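Long-range contacts in hypothetical protein TT1426 (Thermus thermophilus, PDB 1WD5), which is of unproven function but is probably a type I phosphoribosyltransferase, with glycosyltransferase activity: residues A[49-54]-A[108-113]; A[20-25]-A[150-155]; A[15-20]-A[171-176]. All coordinates share one frame; numbering follows the deposited sequence.

Interaction 1: residues A[49-54]-A[108-113]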
ATOM      1  N   LEU A  49      -8.850   5.474   8.536  1.00 15.12           N
ATOM      2  CA  LEU A  49      -7.992   4.328   8.244  1.00 14.70           C
ATOM      3  C   LEU A  49      -8.703   3.154   7.584  1.00 13.92           C
ATOM      4  O   LEU A  49      -9.829   2.805   7.937  1.00 11.82           O
ATOM      5  CB  LEU A  49      -7.311   3.857   9.534  1.00 15.62           C
ATOM      6  CG  LEU A  49      -6.361   2.650   9.535  1.00 18.32           C
ATOM      7  CD1 LEU A  49      -7.145   1.357   9.458  1.00 17.66           C
ATOM      8  CD2 LEU A  49      -5.375   2.765   8.383  1.00 14.85           C
ATOM      9  N   ASP A  50      -8.034   2.559   6.605  1.00 14.17           N
ATOM     10  CA  ASP A  50      -8.555   1.385   5.917  1.00 15.40           C
ATOM     11  C   ASP A  50      -7.361   0.645   5.342  1.00 15.62           C
ATOM     12  O   ASP A  50      -6.224   1.123   5.403  1.00 15.79           O
ATOM     13  CB  ASP A  50      -9.540   1.762   4.798  1.00 14.31           C
ATOM     14  CG  ASP A  50     -10.322   0.558   4.278  1.00 15.82           C
ATOM     15  OD1 ASP A  50     -10.226  -0.532   4.882  1.00 13.39           O
ATOM     16  OD2 ASP A  50     -11.042   0.697   3.270  1.00 16.54           O
ATOM     17  N   VAL A  51      -7.615  -0.533   4.799  1.00 15.86           N
ATOM     18  CA  VAL A  51      -6.552  -1.331   4.231  1.00 15.41           C
ATOM     19  C   VAL A  51      -6.727  -1.389   2.719  1.00 15.88           C
ATOM     20  O   VAL A  51      -7.847  -1.310   2.214  1.00 16.03           O
ATOM     21  CB  VAL A  51      -6.597  -2.760   4.802  1.00 16.36           C
ATOM     22  CG1 VAL A  51      -7.944  -3.401   4.471  1.00 13.38           C
ATOM     23  CG2 VAL A  51      -5.467  -3.587   4.241  1.00 15.52           C
ATOM     24  N   VAL A  52      -5.616  -1.499   1.998  1.00 15.64           N
ATOM     25  CA  VAL A  52      -5.681  -1.614   0.551  1.00 15.14           C
ATOM     26  C   VAL A  52      -5.373  -3.076   0.292  1.00 16.39           C
ATOM     27  O   VAL A  52      -4.359  -3.599   0.760  1.00 16.87           O
ATOM     28  CB  VAL A  52      -4.660  -0.685  -0.165  1.00 16.04           C
ATOM     29  CG1 VAL A  52      -3.251  -0.948   0.324  1.00 16.01           C
ATOM     30  CG2 VAL A  52      -4.760  -0.883  -1.669  1.00 13.69           C
ATOM     31  N   LEU A  53      -6.271  -3.735  -0.431  1.00 15.70           N
ATOM     32  CA  LEU A  53      -6.148  -5.156  -0.723  1.00 15.21           C
ATOM     33  C   LEU A  53      -5.983  -5.391  -2.218  1.00 14.96           C
ATOM     34  O   LEU A  53      -6.947  -5.306  -2.985  1.00 12.75           O
ATOM     35  CB  LEU A  53      -7.391  -5.872  -0.194  1.00 14.97           C
ATOM     36  CG  LEU A  53      -7.538  -5.772   1.333  1.00 16.81           C
ATOM     37  CD1 LEU A  53      -8.977  -6.034   1.769  1.00 15.77           C
ATOM     38  CD2 LEU A  53      -6.587  -6.771   1.980  1.00 16.78           C
ATOM     39  N   VAL A  54      -4.754  -5.695  -2.620  1.00 14.14           N
ATOM     40  CA  VAL A  54      -4.429  -5.902  -4.025  1.00 15.20           C
ATOM     41  C   VAL A  54      -3.318  -6.940  -4.196  1.00 16.56           C
ATOM     42  O   VAL A  54      -2.648  -7.309  -3.228  1.00 16.51           O
ATOM     43  CB  VAL A  54      -3.935  -4.583  -4.656  1.00 15.23           C
ATOM     44  CG1 VAL A  54      -4.969  -3.484  -4.465  1.00 14.18           C
ATOM     45  CG2 VAL A  54      -2.624  -4.172  -4.006  1.00 15.53           C
ATOM     46  N   ARG A 108     -12.219 -11.703   5.593  1.00 17.61           N
ATOM     47  CA  ARG A 108     -12.161 -11.504   7.036  1.00 19.33           C
ATOM     48  C   ARG A 108     -11.943 -10.053   7.433  1.00 17.40           C
ATOM     49  O   ARG A 108     -12.493  -9.602   8.435  1.00 16.00           O
ATOM     50  CB  ARG A 108     -11.103 -12.411   7.683  1.00 22.79           C
ATOM     51  CG  ARG A 108      -9.717 -12.358   7.097  1.00 28.84           C
ATOM     52  CD  ARG A 108      -8.945 -13.619   7.505  1.00 36.66           C
ATOM     53  NE  ARG A 108      -7.660 -13.737   6.815  1.00 42.98           N
ATOM     54  CZ  ARG A 108      -6.973 -14.869   6.691  1.00 43.61           C
ATOM     55  NH1 ARG A 108      -7.443 -15.997   7.210  1.00 45.80           N
ATOM     56  NH2 ARG A 108      -5.814 -14.874   6.043  1.00 44.10           N
ATOM     57  N   TYR A 109     -11.154  -9.312   6.661  1.00 16.34           N
ATOM     58  CA  TYR A 109     -10.933  -7.905   6.984  1.00 14.55           C
ATOM     59  C   TYR A 109     -12.227  -7.117   6.751  1.00 14.98           C
ATOM     60  O   TYR A 109     -12.600  -6.264   7.558  1.00 15.26           O
ATOM     61  CB  TYR A 109      -9.824  -7.304   6.113  1.00 14.35           C
ATOM     62  CG  TYR A 109      -8.401  -7.737   6.444  1.00 16.11           C
ATOM     63  CD1 TYR A 109      -7.327  -7.265   5.688  1.00 17.12           C
ATOM     64  CD2 TYR A 109      -8.127  -8.601   7.504  1.00 15.35           C
ATOM     65  CE1 TYR A 109      -6.020  -7.636   5.974  1.00 14.98           C
ATOM     66  CE2 TYR A 109      -6.815  -8.980   7.805  1.00 15.64           C
ATOM     67  CZ  TYR A 109      -5.768  -8.492   7.031  1.00 15.80           C
ATOM     68  OH  TYR A 109      -4.464  -8.843   7.306  1.00 12.78           O
ATOM     69  N   ARG A 110     -12.915  -7.407   5.651  1.00 14.02           N
ATOM     70  CA  ARG A 110     -14.149  -6.694   5.333  1.00 15.87           C
ATOM     71  C   ARG A 110     -15.286  -7.023   6.285  1.00 17.52           C
ATOM     72  O   ARG A 110     -16.256  -6.275   6.379  1.00 18.29           O
ATOM     73  CB  ARG A 110     -14.571  -6.964   3.884  1.00 14.80           C
ATOM     74  CG  ARG A 110     -13.644  -6.315   2.852  1.00 16.31           C
ATOM     75  CD  ARG A 110     -13.484  -4.826   3.136  1.00 15.14           C
ATOM     76  NE  ARG A 110     -12.426  -4.189   2.350  1.00 15.37           N
ATOM     77  CZ  ARG A 110     -11.724  -3.141   2.775  1.00 15.28           C
ATOM     78  NH1 ARG A 110     -11.973  -2.631   3.972  1.00 11.34           N
ATOM     79  NH2 ARG A 110     -10.784  -2.598   2.011  1.00 13.76           N
ATOM     80  N   ARG A 111     -15.170  -8.139   6.997  1.00 18.09           N
ATOM     81  CA  ARG A 111     -16.200  -8.511   7.951  1.00 19.94           C
ATOM     82  C   ARG A 111     -16.153  -7.579   9.165  1.00 20.31           C
ATOM     83  O   ARG A 111     -17.181  -7.322   9.792  1.00 20.95           O
ATOM     84  CB  ARG A 111     -16.011  -9.958   8.394  1.00 22.47           C
ATOM     85  CG  ARG A 111     -17.072 -10.462   9.362  1.00 26.25           C
ATOM     86  CD  ARG A 111     -17.086 -11.979   9.356  1.00 27.59           C
ATOM     87  NE  ARG A 111     -17.407 -12.479   8.026  1.00 30.76           N
ATOM     88  CZ  ARG A 111     -16.752 -13.462   7.413  1.00 32.72           C
ATOM     89  NH1 ARG A 111     -15.732 -14.057   8.017  1.00 31.76           N
ATOM     90  NH2 ARG A 111     -17.115 -13.848   6.196  1.00 32.43           N
ATOM     91  N   VAL A 112     -14.967  -7.067   9.488  1.00 19.09           N
ATOM     92  CA  VAL A 112     -14.814  -6.166  10.630  1.00 19.27           C
ATOM     93  C   VAL A 112     -14.785  -4.680  10.262  1.00 20.05           C
ATOM     94  O   VAL A 112     -15.012  -3.827  11.117  1.00 20.69           O
ATOM     95  CB  VAL A 112     -13.538  -6.493  11.446  1.00 19.50           C
ATOM     96  CG1 VAL A 112     -13.605  -7.914  11.964  1.00 19.89           C
ATOM     97  CG2 VAL A 112     -12.299  -6.303  10.591  1.00 18.25           C
ATOM     98  N   ARG A 113     -14.495  -4.364   8.999  1.00 22.03           N
ATOM     99  CA  ARG A 113     -14.466  -2.969   8.544  1.00 20.72           C
ATOM    100  C   ARG A 113     -14.696  -2.914   7.033  1.00 21.20           C
ATOM    101  O   ARG A 113     -13.865  -3.372   6.248  1.00 21.06           O
ATOM    102  CB  ARG A 113     -13.134  -2.303   8.960  1.00 20.22           C
ATOM    103  CG  ARG A 113     -12.285  -1.645   7.859  1.00 24.80           C
ATOM    104  CD  ARG A 113     -12.972  -0.472   7.183  1.00 22.64           C
ATOM    105  NE  ARG A 113     -12.441   0.846   7.537  1.00 20.76           N
ATOM    106  CZ  ARG A 113     -13.091   1.977   7.274  1.00 18.28           C
ATOM    107  NH1 ARG A 113     -14.270   1.920   6.666  1.00 15.09           N
ATOM    108  NH2 ARG A 113     -12.583   3.153   7.617  1.00 16.96           N
TER
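The guanidinium of R110 meets D50 at its edge: NH1 sends an almost straight bond (171°) to D50 OD1, 2.9 Å away, in the guanidinium plane and on the carboxylate's syn lone pair. The carboxylate plane stands 64° to it. At another point of that edge NH1 also donates to R113 O, while NH2 gives V51 O a weak bond. The R113 guanidinium turns one face to D50 CG, a long pairing through charge alone; at its edge NH2 bonds L49 O at 2.8 Å, and NH2 also forms a salt bridge with E48. The Y109 ring receives L53 CD2 obliquely, 3.8 Å from CD1, with V51 CG1 also near CD1; its hydroxyl bonds D196. Arginine suits position 110 because several N-H groups serve separate acceptors, NE pairing with E72. An alanine here would probably leave D50 OD1 without its straight charged partner and R113 O without this donor, with a gap beside L53 CD1. D50 OD2 is held by A116 N, which should help to fix the buried carboxylate. The bonded D50-R110 bridge, with R113 beside it, thus joins the end of helix 88-112 to strand 48-59, helix against the mixed sheet of the alpha/beta phosphoribosyltransferase fold.

Interaction 2: residues A[20-25]-A[150-155]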
ATOM      1  N   LEU A  20       1.264  19.236   3.520  1.00 25.00           N
ATOM      2  CA  LEU A  20       0.693  19.001   2.194  1.00 26.54           C
ATOM      3  C   LEU A  20      -0.726  19.506   1.973  1.00 26.59           C
ATOM      4  O   LEU A  20      -1.179  19.598   0.836  1.00 26.99           O
ATOM      5  CB  LEU A  20       0.749  17.512   1.853  1.00 28.46           C
ATOM      6  CG  LEU A  20       2.150  16.903   1.771  1.00 31.29           C
ATOM      7  CD1 LEU A  20       2.042  15.448   1.342  1.00 32.35           C
ATOM      8  CD2 LEU A  20       2.994  17.687   0.781  1.00 33.08           C
ATOM      9  N   GLY A  21      -1.439  19.810   3.050  1.00 26.52           N
ATOM     10  CA  GLY A  21      -2.795  20.314   2.905  1.00 27.51           C
ATOM     11  C   GLY A  21      -3.849  19.288   2.530  1.00 27.66           C
ATOM     12  O   GLY A  21      -4.844  19.621   1.885  1.00 29.45           O
ATOM     13  N   LEU A  22      -3.642  18.038   2.924  1.00 25.43           N
ATOM     14  CA  LEU A  22      -4.612  16.993   2.630  1.00 24.55           C
ATOM     15  C   LEU A  22      -5.840  17.270   3.482  1.00 24.62           C
ATOM     16  O   LEU A  22      -5.716  17.752   4.601  1.00 24.88           O
ATOM     17  CB  LEU A  22      -4.031  15.629   2.981  1.00 22.33           C
ATOM     18  CG  LEU A  22      -2.791  15.246   2.173  1.00 22.89           C
ATOM     19  CD1 LEU A  22      -2.087  14.078   2.832  1.00 23.96           C
ATOM     20  CD2 LEU A  22      -3.201  14.907   0.747  1.00 22.66           C
ATOM     21  N   GLU A  23      -7.024  16.973   2.959  1.00 25.13           N
ATOM     22  CA  GLU A  23      -8.250  17.211   3.714  1.00 27.21           C
ATOM     23  C   GLU A  23      -8.961  15.909   4.068  1.00 25.94           C
ATOM     24  O   GLU A  23      -9.381  15.169   3.180  1.00 24.94           O
ATOM     25  CB  GLU A  23      -9.184  18.115   2.909  1.00 29.87           C
ATOM     26  CG  GLU A  23      -8.544  19.439   2.523  1.00 36.81           C
ATOM     27  CD  GLU A  23      -9.478  20.338   1.739  1.00 40.14           C
ATOM     28  OE1 GLU A  23      -9.992  19.897   0.688  1.00 42.26           O
ATOM     29  OE2 GLU A  23      -9.695  21.489   2.174  1.00 43.17           O
ATOM     30  N   ALA A  24      -9.095  15.642   5.368  1.00 25.49           N
ATOM     31  CA  ALA A  24      -9.750  14.424   5.849  1.00 25.49           C
ATOM     32  C   ALA A  24      -9.397  13.284   4.900  1.00 22.56           C
ATOM     33  O   ALA A  24     -10.269  12.682   4.274  1.00 24.19           O
ATOM     34  CB  ALA A  24     -11.258  14.625   5.893  1.00 26.41           C
ATOM     35  N   PRO A  25      -8.101  12.975   4.787  1.00 19.85           N
ATOM     36  CA  PRO A  25      -7.629  11.912   3.901  1.00 17.87           C
ATOM     37  C   PRO A  25      -7.999  10.496   4.310  1.00 17.08           C
ATOM     38  O   PRO A  25      -8.209  10.209   5.484  1.00 14.79           O
ATOM     39  CB  PRO A  25      -6.122  12.122   3.902  1.00 18.52           C
ATOM     40  CG  PRO A  25      -5.871  12.544   5.319  1.00 19.82           C
ATOM     41  CD  PRO A  25      -6.986  13.540   5.571  1.00 19.20           C
ATOM     42  N   ARG A 150      -6.726  12.939  -5.090  1.00 20.70           N
ATOM     43  CA  ARG A 150      -5.279  13.051  -5.022  1.00 19.81           C
ATOM     44  C   ARG A 150      -4.701  11.801  -4.366  1.00 20.14           C
ATOM     45  O   ARG A 150      -5.328  11.201  -3.488  1.00 18.33           O
ATOM     46  CB  ARG A 150      -4.920  14.288  -4.204  1.00 21.09           C
ATOM     47  CG  ARG A 150      -3.442  14.530  -4.007  1.00 23.35           C
ATOM     48  CD  ARG A 150      -3.236  15.735  -3.104  1.00 23.49           C
ATOM     49  NE  ARG A 150      -1.826  16.013  -2.861  1.00 24.13           N
ATOM     50  CZ  ARG A 150      -1.387  16.997  -2.082  1.00 25.11           C
ATOM     51  NH1 ARG A 150      -2.253  17.795  -1.470  1.00 22.69           N
ATOM     52  NH2 ARG A 150      -0.084  17.185  -1.918  1.00 23.71           N
ATOM     53  N   VAL A 151      -3.508  11.407  -4.800  1.00 18.80           N
ATOM     54  CA  VAL A 151      -2.852  10.233  -4.244  1.00 17.71           C
ATOM     55  C   VAL A 151      -1.428  10.578  -3.821  1.00 19.03           C
ATOM     56  O   VAL A 151      -0.669  11.191  -4.581  1.00 18.36           O
ATOM     57  CB  VAL A 151      -2.809   9.073  -5.269  1.00 17.12           C
ATOM     58  CG1 VAL A 151      -2.206   7.832  -4.629  1.00 16.07           C
ATOM     59  CG2 VAL A 151      -4.213   8.778  -5.776  1.00 14.03           C
ATOM     60  N   VAL A 152      -1.078  10.197  -2.598  1.00 17.51           N
ATOM     61  CA  VAL A 152       0.256  10.445  -2.068  1.00 15.78           C
ATOM     62  C   VAL A 152       0.812   9.169  -1.468  1.00 15.63           C
ATOM     63  O   VAL A 152       0.149   8.515  -0.660  1.00 17.11           O
ATOM     64  CB  VAL A 152       0.245  11.519  -0.955  1.00 16.35           C
ATOM     65  CG1 VAL A 152       1.643  11.667  -0.368  1.00 15.79           C
ATOM     66  CG2 VAL A 152      -0.239  12.846  -1.504  1.00 16.77           C
ATOM     67  N   VAL A 153       2.024   8.807  -1.870  1.00 15.00           N
ATOM     68  CA  VAL A 153       2.679   7.624  -1.328  1.00 13.28           C
ATOM     69  C   VAL A 153       3.538   8.103  -0.163  1.00 14.60           C
ATOM     70  O   VAL A 153       4.398   8.968  -0.339  1.00 14.16           O
ATOM     71  CB  VAL A 153       3.588   6.952  -2.373  1.00 14.67           C
ATOM     72  CG1 VAL A 153       4.449   5.885  -1.705  1.00 12.69           C
ATOM     73  CG2 VAL A 153       2.737   6.335  -3.475  1.00 13.97           C
ATOM     74  N   ALA A 154       3.310   7.547   1.023  1.00 13.88           N
ATOM     75  CA  ALA A 154       4.071   7.953   2.199  1.00 13.37           C
ATOM     76  C   ALA A 154       4.694   6.752   2.905  1.00 13.61           C
ATOM     77  O   ALA A 154       3.989   5.821   3.305  1.00 13.68           O
ATOM     78  CB  ALA A 154       3.169   8.722   3.158  1.00 13.20           C
ATOM     79  N   VAL A 155       6.016   6.786   3.065  1.00 11.96           N
ATOM     80  CA  VAL A 155       6.739   5.690   3.704  1.00 13.83           C
ATOM     81  C   VAL A 155       7.894   6.165   4.584  1.00 13.58           C
ATOM     82  O   VAL A 155       8.596   7.114   4.246  1.00 15.23           O
ATOM     83  CB  VAL A 155       7.317   4.735   2.645  1.00 14.56           C
ATOM     84  CG1 VAL A 155       6.193   4.139   1.809  1.00 15.99           C
ATOM     85  CG2 VAL A 155       8.286   5.495   1.745  1.00 16.32           C
TER
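R150 reaches from its strand to the backbone of L20, where NH1 donates to L20 O over 3.1 Å with an N-H...O angle of 161°. The oxygen lies in the guanidinium plane, at its edge, but the nitrogen stands above the carbonyl plane, 38° out of it. An extended chain makes this span possible: CG is anti to the backbone N (chi1 178°), and the chain stays extended to NE. Arginine suits the place because its long chain spans the gap and its CD touches L22 CD2, while its head serves two partners, NH2 being paired in a salt bridge with E171.

L22 places one methyl over a face of that head. Its CD2 sits 3.5 Å above the guanidinium plane, shifted toward the rim, and is 3.8 Å from NH1; the leucine crosses the arginine at about a right angle. The connection between helix 6-17 and strand 26-29 is thereby laid over the start of strand 150-155, in the mixed sheet at the centre of this phosphoribosyltransferase-type fold.

L20, whose backbone accepts the bond, also packs with its side chain. CB lies 3.9 Å from R150 NH2, while CD1 meets V152 CG1 tip to tip at 4.2 Å. A valine suits this place, two positions along the strand from R150, because its two methyls meet two leucines, CG1 touching L20 and CG2 lying 4.3 Å from L22 CD2.

Interaction 3: residues A[15-20]-A[171-176]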
ATOM      1  N   GLU A  15       3.680  13.923  10.531  1.00 14.96           N
ATOM      2  CA  GLU A  15       4.229  15.272  10.638  1.00 16.21           C
ATOM      3  C   GLU A  15       4.775  15.751   9.286  1.00 16.03           C
ATOM      4  O   GLU A  15       4.631  16.918   8.925  1.00 16.95           O
ATOM      5  CB  GLU A  15       5.324  15.301  11.715  1.00 15.34           C
ATOM      6  CG  GLU A  15       4.770  15.371  13.141  1.00 17.19           C
ATOM      7  CD  GLU A  15       5.743  14.868  14.196  1.00 20.85           C
ATOM      8  OE1 GLU A  15       6.969  14.864  13.947  1.00 19.97           O
ATOM      9  OE2 GLU A  15       5.279  14.482  15.292  1.00 22.44           O
ATOM     10  N   ALA A  16       5.392  14.847   8.535  1.00 15.62           N
ATOM     11  CA  ALA A  16       5.929  15.205   7.223  1.00 16.26           C
ATOM     12  C   ALA A  16       4.788  15.460   6.234  1.00 16.82           C
ATOM     13  O   ALA A  16       4.948  16.205   5.266  1.00 16.30           O
ATOM     14  CB  ALA A  16       6.831  14.085   6.700  1.00 13.91           C
ATOM     15  N   LEU A  17       3.633  14.848   6.491  1.00 15.70           N
ATOM     16  CA  LEU A  17       2.472  14.992   5.611  1.00 16.70           C
ATOM     17  C   LEU A  17       1.584  16.196   5.913  1.00 18.42           C
ATOM     18  O   LEU A  17       0.887  16.695   5.028  1.00 15.66           O
ATOM     19  CB  LEU A  17       1.608  13.728   5.674  1.00 14.48           C
ATOM     20  CG  LEU A  17       2.189  12.417   5.138  1.00 16.15           C
ATOM     21  CD1 LEU A  17       1.292  11.260   5.567  1.00 14.82           C
ATOM     22  CD2 LEU A  17       2.291  12.472   3.618  1.00 16.22           C
ATOM     23  N   ALA A  18       1.606  16.655   7.162  1.00 19.06           N
ATOM     24  CA  ALA A  18       0.778  17.784   7.588  1.00 21.24           C
ATOM     25  C   ALA A  18       0.827  19.021   6.686  1.00 23.23           C
ATOM     26  O   ALA A  18      -0.203  19.634   6.408  1.00 23.78           O
ATOM     27  CB  ALA A  18       1.139  18.178   9.021  1.00 20.09           C
ATOM     28  N   PRO A  19       2.024  19.409   6.221  1.00 23.97           N
ATOM     29  CA  PRO A  19       2.139  20.590   5.356  1.00 25.17           C
ATOM     30  C   PRO A  19       1.501  20.466   3.971  1.00 25.31           C
ATOM     31  O   PRO A  19       1.226  21.477   3.325  1.00 23.90           O
ATOM     32  CB  PRO A  19       3.653  20.802   5.255  1.00 25.79           C
ATOM     33  CG  PRO A  19       4.191  20.150   6.500  1.00 26.47           C
ATOM     34  CD  PRO A  19       3.354  18.906   6.593  1.00 24.88           C
ATOM     35  N   LEU A  20       1.264  19.236   3.520  1.00 25.00           N
ATOM     36  CA  LEU A  20       0.693  19.001   2.194  1.00 26.54           C
ATOM     37  C   LEU A  20      -0.726  19.506   1.973  1.00 26.59           C
ATOM     38  O   LEU A  20      -1.179  19.598   0.836  1.00 26.99           O
ATOM     39  CB  LEU A  20       0.749  17.512   1.853  1.00 28.46           C
ATOM     40  CG  LEU A  20       2.150  16.903   1.771  1.00 31.29           C
ATOM     41  CD1 LEU A  20       2.042  15.448   1.342  1.00 32.35           C
ATOM     42  CD2 LEU A  20       2.994  17.687   0.781  1.00 33.08           C
ATOM     43  N   GLU A 171       3.187  11.504  -6.170  1.00 17.79           N
ATOM     44  CA  GLU A 171       3.936  12.288  -5.207  1.00 18.99           C
ATOM     45  C   GLU A 171       4.381  11.293  -4.143  1.00 18.61           C
ATOM     46  O   GLU A 171       3.600  10.441  -3.710  1.00 18.81           O
ATOM     47  CB  GLU A 171       3.051  13.360  -4.569  1.00 21.86           C
ATOM     48  CG  GLU A 171       3.837  14.364  -3.739  1.00 27.13           C
ATOM     49  CD  GLU A 171       2.950  15.337  -2.990  1.00 29.51           C
ATOM     50  OE1 GLU A 171       1.901  15.747  -3.534  1.00 29.50           O
ATOM     51  OE2 GLU A 171       3.310  15.704  -1.854  1.00 35.08           O
ATOM     52  N   VAL A 172       5.639  11.383  -3.740  1.00 16.97           N
ATOM     53  CA  VAL A 172       6.171  10.481  -2.736  1.00 16.58           C
ATOM     54  C   VAL A 172       6.744  11.236  -1.552  1.00 17.75           C
ATOM     55  O   VAL A 172       7.473  12.216  -1.720  1.00 17.33           O
ATOM     56  CB  VAL A 172       7.288   9.589  -3.314  1.00 16.50           C
ATOM     57  CG1 VAL A 172       7.974   8.824  -2.191  1.00 15.92           C
ATOM     58  CG2 VAL A 172       6.706   8.617  -4.336  1.00 17.02           C
ATOM     59  N   VAL A 173       6.400  10.773  -0.356  1.00 16.65           N
ATOM     60  CA  VAL A 173       6.899  11.356   0.876  1.00 17.88           C
ATOM     61  C   VAL A 173       7.640  10.241   1.605  1.00 19.03           C
ATOM     62  O   VAL A 173       7.022   9.306   2.116  1.00 20.86           O
ATOM     63  CB  VAL A 173       5.751  11.878   1.767  1.00 17.72           C
ATOM     64  CG1 VAL A 173       6.305  12.372   3.094  1.00 17.84           C
ATOM     65  CG2 VAL A 173       5.021  13.010   1.056  1.00 18.89           C
ATOM     66  N   ALA A 174       8.965  10.332   1.629  1.00 18.63           N
ATOM     67  CA  ALA A 174       9.795   9.330   2.289  1.00 19.34           C
ATOM     68  C   ALA A 174      10.663  10.033   3.320  1.00 19.88           C
ATOM     69  O   ALA A 174      11.336  11.012   3.001  1.00 20.63           O
ATOM     70  CB  ALA A 174      10.666   8.614   1.265  1.00 18.36           C
ATOM     71  N   LEU A 175      10.647   9.535   4.554  1.00 19.63           N
ATOM     72  CA  LEU A 175      11.425  10.137   5.630  1.00 20.00           C
ATOM     73  C   LEU A 175      12.915   9.884   5.465  1.00 20.60           C
ATOM     74  O   LEU A 175      13.743  10.722   5.823  1.00 20.58           O
ATOM     75  CB  LEU A 175      10.969   9.590   6.985  1.00 19.01           C
ATOM     76  CG  LEU A 175       9.504   9.810   7.361  1.00 18.41           C
ATOM     77  CD1 LEU A 175       9.255   9.263   8.767  1.00 16.38           C
ATOM     78  CD2 LEU A 175       9.177  11.293   7.295  1.00 19.15           C
ATOM     79  N   SER A 176      13.250   8.723   4.920  1.00 20.43           N
ATOM     80  CA  SER A 176      14.639   8.346   4.724  1.00 21.43           C
ATOM     81  C   SER A 176      14.809   7.479   3.485  1.00 21.01           C
ATOM     82  O   SER A 176      14.016   6.568   3.236  1.00 20.00           O
ATOM     83  CB  SER A 176      15.146   7.594   5.957  1.00 21.23           C
ATOM     84  OG  SER A 176      16.365   6.929   5.679  1.00 26.47           O
TER
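V173 receives methyls from three residues of the segment 15-20. With CG1 anti to the backbone N (chi1 175°), CG2 is left beside that nitrogen and anti to the carbonyl carbon. CG1 takes A16 CB at 4.0 Å and CG2 takes L20 CD1 at 3.9 Å, while L17 CD2 lies against both branches, nearer CG2 at 3.8 Å. A beta-branched valine suits this strand position because its two methyls can meet different neighbours at once.

L17 has CG anti to the carbonyl carbon (chi1 -66°), and the branch beyond it carries CD2 to the valine, which it crosses obliquely. L20 instead slides past V173, the two side chains running in opposite directions. At A16 a single methyl is enough: CB also touches L175 CD2, 3.7 Å away, and a small residue suits a place where its methyl alone meets both V173 and L175.

E171 extends its chain beyond CG and meets L20 tip to tip, OE2 lying 3.3 Å from L20 CD2 and 3.4 Å from L20 CD1. No hydrogen bond is possible with these methyls. Glutamate suits the border of the apolar patch because one carboxylate oxygen lies against the leucine methyls while the other, OE1, has R150 as its partner. The contact packs the last turn of helix 6-17 and the 3-10 segment after it against edge strand 171-174, the helix-on-sheet layering of a three-layer alpha/beta architecture.

How the interactions relate
All three contacts reach the same mixed sheet. Interactions 2 and 3 are neighbours, their centres about 8 Å apart: they share L20, and their strands 150-155 and 171-174 lie side by side, with V153 O to V173 N at 2.7 Å as a probable hydrogen bond. A154 CB on L17 CD2 adds packing between them. Interaction 1 stands apart; its centre is about 19 Å from that of interaction 2 and about 24 Å from that of interaction 3, and it touches neither. Along the chain, interaction 1 is nested inside the loop closed by interaction 2, which itself lies inside that of interaction 3.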